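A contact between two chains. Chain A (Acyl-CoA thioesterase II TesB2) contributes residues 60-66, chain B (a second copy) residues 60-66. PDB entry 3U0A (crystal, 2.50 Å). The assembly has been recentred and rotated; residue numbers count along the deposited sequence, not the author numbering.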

# COMPACT_ATOMS: atom_id res chain seq x y z
N HIS A 60 11.92 2.78 4.74
CA HIS A 60 10.74 2.58 5.57
C HIS A 60 9.47 2.28 4.82
O HIS A 60 8.49 1.83 5.44
CB HIS A 60 10.51 3.81 6.48
CG HIS A 60 10.11 5.05 5.74
ND1 HIS A 60 8.85 5.29 5.37
CD2 HIS A 60 10.86 6.13 5.31
CE1 HIS A 60 8.79 6.47 4.74
NE2 HIS A 60 10.04 6.98 4.70
N SER A 61 9.43 2.57 3.51
CA SER A 61 8.29 2.16 2.71
C SER A 61 8.66 1.94 1.27
O SER A 61 9.71 2.36 0.85
CB SER A 61 7.10 3.10 2.85
OG SER A 61 7.34 4.34 2.24
N LEU A 62 7.84 1.20 0.55
CA LEU A 62 8.01 1.02 -0.88
C LEU A 62 6.71 0.59 -1.44
O LEU A 62 5.88 0.01 -0.74
CB LEU A 62 9.10 0.02 -1.24
CG LEU A 62 8.97 -1.43 -0.81
CD1 LEU A 62 7.89 -2.12 -1.63
CD2 LEU A 62 10.31 -2.16 -0.92
N HIS A 63 6.52 0.93 -2.71
CA HIS A 63 5.31 0.60 -3.44
C HIS A 63 5.81 0.24 -4.82
O HIS A 63 6.66 0.90 -5.33
CB HIS A 63 4.35 1.79 -3.56
CG HIS A 63 3.99 2.51 -2.24
ND1 HIS A 63 4.83 3.35 -1.59
CD2 HIS A 63 2.77 2.56 -1.51
CE1 HIS A 63 4.23 3.85 -0.48
NE2 HIS A 63 2.96 3.38 -0.43
N GLY A 64 5.31 -0.81 -5.44
CA GLY A 64 5.61 -1.03 -6.84
C GLY A 64 4.59 -1.82 -7.62
O GLY A 64 3.75 -2.47 -7.08
N TYR A 65 4.72 -1.78 -8.93
CA TYR A 65 3.79 -2.37 -9.83
C TYR A 65 4.50 -3.41 -10.73
O TYR A 65 5.46 -3.09 -11.43
CB TYR A 65 3.19 -1.27 -10.69
CG TYR A 65 1.94 -0.60 -10.17
CD1 TYR A 65 0.85 -1.35 -9.73
CD2 TYR A 65 1.81 0.80 -10.20
CE1 TYR A 65 -0.31 -0.74 -9.28
CE2 TYR A 65 0.65 1.42 -9.77
CZ TYR A 65 -0.43 0.66 -9.30
OH TYR A 65 -1.59 1.28 -8.84
N PHE A 66 4.01 -4.65 -10.72
CA PHE A 66 4.54 -5.70 -11.58
C PHE A 66 3.91 -5.58 -12.95
O PHE A 66 2.74 -5.90 -13.16
CB PHE A 66 4.22 -7.06 -10.98
CG PHE A 66 4.89 -7.32 -9.67
CD1 PHE A 66 6.17 -7.85 -9.64
CD2 PHE A 66 4.25 -7.04 -8.49
CE1 PHE A 66 6.81 -8.11 -8.47
CE2 PHE A 66 4.88 -7.29 -7.30
CZ PHE A 66 6.17 -7.84 -7.29
N HIS B 60 -8.29 0.56 -10.39
CA HIS B 60 -8.43 -0.39 -9.27
C HIS B 60 -7.39 -0.22 -8.17
O HIS B 60 -7.58 -0.75 -7.08
CB HIS B 60 -8.42 -1.82 -9.78
CG HIS B 60 -7.09 -2.28 -10.30
ND1 HIS B 60 -6.10 -2.71 -9.50
CD2 HIS B 60 -6.60 -2.34 -11.60
CE1 HIS B 60 -5.03 -3.02 -10.26
NE2 HIS B 60 -5.35 -2.81 -11.54
N SER B 61 -6.29 0.50 -8.46
CA SER B 61 -5.32 0.90 -7.41
C SER B 61 -4.51 2.13 -7.74
O SER B 61 -4.40 2.52 -8.89
CB SER B 61 -4.36 -0.25 -7.03
OG SER B 61 -3.43 -0.54 -8.06
N LEU B 62 -3.98 2.75 -6.70
CA LEU B 62 -3.04 3.87 -6.84
C LEU B 62 -2.06 3.82 -5.69
O LEU B 62 -2.41 3.34 -4.62
CB LEU B 62 -3.78 5.21 -6.91
CG LEU B 62 -4.59 5.74 -5.72
CD1 LEU B 62 -3.67 6.33 -4.65
CD2 LEU B 62 -5.59 6.79 -6.15
N HIS B 63 -0.81 4.24 -5.95
CA HIS B 63 0.18 4.49 -4.90
C HIS B 63 0.81 5.84 -5.13
O HIS B 63 1.14 6.19 -6.25
CB HIS B 63 1.33 3.48 -4.81
CG HIS B 63 0.96 2.00 -4.97
ND1 HIS B 63 1.65 1.17 -5.81
CD2 HIS B 63 0.01 1.21 -4.32
CE1 HIS B 63 1.11 -0.08 -5.73
NE2 HIS B 63 0.10 -0.06 -4.83
N GLY B 64 1.06 6.60 -4.07
CA GLY B 64 1.79 7.86 -4.23
C GLY B 64 2.58 8.31 -3.02
O GLY B 64 2.29 7.88 -1.93
N TYR B 65 3.56 9.17 -3.26
CA TYR B 65 4.33 9.86 -2.21
C TYR B 65 4.08 11.38 -2.24
O TYR B 65 4.19 12.01 -3.29
CB TYR B 65 5.84 9.59 -2.33
CG TYR B 65 6.26 8.19 -1.92
CD1 TYR B 65 6.25 7.81 -0.60
CD2 TYR B 65 6.69 7.26 -2.87
CE1 TYR B 65 6.62 6.53 -0.22
CE2 TYR B 65 7.06 5.98 -2.51
CZ TYR B 65 7.04 5.61 -1.18
OH TYR B 65 7.43 4.32 -0.83
N PHE B 66 3.68 11.92 -1.10
CA PHE B 66 3.66 13.34 -0.89
C PHE B 66 5.10 13.84 -0.64
O PHE B 66 5.65 13.63 0.42
CB PHE B 66 2.77 13.69 0.30
CG PHE B 66 1.32 13.32 0.12
CD1 PHE B 66 0.48 14.10 -0.68
CD2 PHE B 66 0.78 12.19 0.74
CE1 PHE B 66 -0.85 13.74 -0.86
CE2 PHE B 66 -0.55 11.84 0.56
CZ PHE B 66 -1.37 12.62 -0.23

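Two copies of one strand can meet with no backbone hydrogen bond between them, and this contact between chains of the thioesterase TesB2 illustrates how side chains then carry the interface. The strands run at 142° to each other, nearer antiparallel than parallel, and their axes approach no closer than 7.8 Å. They cross around His A63 and His B63, whose CA atoms lie 6.6 Å apart. Strand alternation sends the CA-to-CB bonds of Ser A61, His A63, Ser B61 and His B63 toward the partner, and those of Leu A62 and Leu B62 away.

Tyr A65 and Tyr B65 start sideways, but an m chi1 (-90° in Tyr A65, -73° in Tyr B65) brings each long ring back to the partner, placing the hydroxyl beside the opposing serine. The p rotamers of Ser A61 and Ser B61 leave each OG where that hydroxyl reaches it. Tyr A65 OH donates a hydrogen bond to Ser B61 OG at 2.7 Å; the corresponding contact, Tyr B65 OH to Ser A61 OG, is longer at 3.1 Å, and the hydroxyl proton has another acceptor within reach. His A63 ND1 lies 2.9 Å from Tyr B65 OH.

The near-symmetry is least exact at the histidines. Both take m at chi1, yet chi2 is 76° in His A63 and 132° in His B63, and with this difference, alongside smaller ones in the tyrosines, the two rings meet their partners differently. His B63 lies in an offset stack with Tyr A65, planes at 25°, so that the rings overlap partly through their faces, whereas His A63 turns its edge toward the face of Tyr B65, planes at 83°. Between themselves the imidazoles are oblique, and their residues approach most closely where His A63 CB lies 3.6 Å from His B63 ND1. The general lesson is that one sequence, meeting itself, can repeat its tyrosine-serine pairing while its aromatic packing departs from exact twofold symmetry.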